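Mandelate racemase/muconate lactonizing enzyme (Roseovarius nubinhibens, PDB 2QDD) is of unknown function but, as a magnesium-binding member of the mandelate racemase/muconate lactonizing branch of the enolase superfamily, probably catalyses a metal-dependent reaction. Local coordinates at residues A[199-203]-A[204-208]. Numbering follows the deposited sequence.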
loop_
_atom_site.group_PDB
_atom_site.type_symbol
_atom_site.label_atom_id
_atom_site.label_comp_id
_atom_site.label_asym_id
_atom_site.label_seq_id
_atom_site.Cartn_x
_atom_site.Cartn_y
_atom_site.Cartn_z
ATOM N N ARG A 199 22.236 18.442 -1.037
ATOM C CA ARG A 199 21.506 18.116 -2.277
ATOM C C ARG A 199 22.363 17.788 -3.506
ATOM O O ARG A 199 21.849 17.720 -4.620
ATOM C CB ARG A 199 20.439 19.172 -2.606
ATOM C CG ARG A 199 19.477 19.462 -1.471
ATOM C CD ARG A 199 18.589 20.644 -1.781
ATOM N NE ARG A 199 19.283 21.903 -1.526
ATOM C CZ ARG A 199 18.736 23.109 -1.644
ATOM N NH1 ARG A 199 19.462 24.188 -1.377
ATOM N NH2 ARG A 199 17.469 23.243 -2.016
ATOM N N ALA A 200 23.656 17.556 -3.296
ATOM C CA ALA A 200 24.606 17.381 -4.395
ATOM C C ALA A 200 24.588 15.986 -5.034
ATOM O O ALA A 200 25.182 15.783 -6.090
ATOM C CB ALA A 200 26.016 17.746 -3.944
ATOM N N TRP A 201 23.913 15.031 -4.397
ATOM C CA TRP A 201 23.781 13.687 -4.945
ATOM C C TRP A 201 22.490 13.488 -5.738
ATOM O O TRP A 201 21.469 14.128 -5.467
ATOM C CB TRP A 201 23.893 12.643 -3.834
ATOM C CG TRP A 201 25.267 12.516 -3.254
ATOM C CD1 TRP A 201 26.444 12.932 -3.819
ATOM C CD2 TRP A 201 25.616 11.919 -1.996
ATOM N NE1 TRP A 201 27.500 12.633 -2.987
ATOM C CE2 TRP A 201 27.020 12.015 -1.861
ATOM C CE3 TRP A 201 24.877 11.325 -0.962
ATOM C CZ2 TRP A 201 27.697 11.532 -0.741
ATOM C CZ3 TRP A 201 25.553 10.838 0.147
ATOM C CH2 TRP A 201 26.947 10.952 0.252
ATOM N N THR A 202 22.552 12.615 -6.738
ATOM C CA THR A 202 21.359 11.933 -7.255
ATOM C C THR A 202 21.173 10.651 -6.431
ATOM O O THR A 202 22.118 10.231 -5.747
ATOM C CB THR A 202 21.521 11.594 -8.755
ATOM O OG1 THR A 202 22.805 10.996 -8.979
ATOM C CG2 THR A 202 21.352 12.849 -9.620
ATOM N N PRO A 203 19.960 10.045 -6.453
ATOM C CA PRO A 203 19.759 8.772 -5.742
ATOM C C PRO A 203 20.802 7.689 -6.024
ATOM O O PRO A 203 21.210 6.992 -5.099
ATOM C CB PRO A 203 18.375 8.322 -6.215
ATOM C CG PRO A 203 17.664 9.581 -6.499
ATOM C CD PRO A 203 18.705 10.505 -7.081
ATOM N N ALA A 204 21.243 7.584 -7.278
ATOM C CA ALA A 204 22.251 6.607 -7.702
ATOM C C ALA A 204 23.589 6.747 -6.982
ATOM O O ALA A 204 24.165 5.754 -6.530
ATOM C CB ALA A 204 22.465 6.719 -9.190
ATOM N N ILE A 205 24.081 7.977 -6.888
ATOM C CA ILE A 205 25.354 8.259 -6.223
ATOM C C ILE A 205 25.222 8.029 -4.720
ATOM O O ILE A 205 26.080 7.390 -4.122
ATOM C CB ILE A 205 25.880 9.694 -6.541
ATOM C CG1 ILE A 205 26.214 9.822 -8.031
ATOM C CG2 ILE A 205 27.133 10.011 -5.730
ATOM C CD1 ILE A 205 26.153 11.254 -8.565
ATOM N N ALA A 206 24.129 8.516 -4.130
ATOM C CA ALA A 206 23.827 8.280 -2.709
ATOM C C ALA A 206 23.825 6.800 -2.325
ATOM O O ALA A 206 24.482 6.410 -1.359
ATOM C CB ALA A 206 22.510 8.923 -2.332
ATOM N N VAL A 207 23.103 5.987 -3.094
ATOM C CA VAL A 207 23.047 4.538 -2.872
ATOM C C VAL A 207 24.441 3.906 -2.975
ATOM O O VAL A 207 24.818 3.100 -2.127
ATOM C CB VAL A 207 22.014 3.862 -3.819
ATOM C CG1 VAL A 207 22.141 2.344 -3.807
ATOM C CG2 VAL A 207 20.598 4.266 -3.424
ATOM N N GLU A 208 25.214 4.317 -3.979
ATOM C CA GLU A 208 26.564 3.795 -4.194
ATOM C C GLU A 208 27.566 4.144 -3.093
ATOM O O GLU A 208 28.251 3.252 -2.598
ATOM C CB GLU A 208 27.115 4.194 -5.570
ATOM C CG GLU A 208 28.534 3.691 -5.843
ATOM C CD GLU A 208 29.197 4.360 -7.038
ATOM O OE1 GLU A 208 28.658 5.372 -7.543
ATOM O OE2 GLU A 208 30.268 3.874 -7.470
#
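T202 and A206 are joined by a backbone bond at the start of helix 203-210, A206 N to T202 O at 3.1 Å, almost straight at 178°. One residue on, V207 N reaches P203 O at 2.9 Å. T202 is the N-cap, but its hydroxyl caps nothing: chi1 of 47° sets OG1 between the backbone N and the carbonyl carbon, where it meets the I205 methyl CD1 at 3.4 Å. Buried by this contact, OG1 has no polar partner in the model. P203 follows as the first helical residue, a place that suits proline, since a nitrogen in the first turn has no helical carbonyl to donate to and nothing is lost by its lacking a hydrogen. W201 folds back over the first turn. I205 CG2 lies over one face of the indole, 3.9 Å from the centroid of the five-membered ring, a CH-pi contact, while A206 CB approaches CE3 of W201 obliquely at 3.6 Å. The indole NE1 is satisfied by the carboxylate of D176, and the W201 backbone bonds to P222. A second subunit packs on T202, P203, A204 and V207, and its R192 forms a salt bridge with E208. The helix start is therefore held by main-chain bonds and apolar packing against a tryptophan whose bond to D176 probably helps to hold the ring, with no capping bond from the T202 side chain.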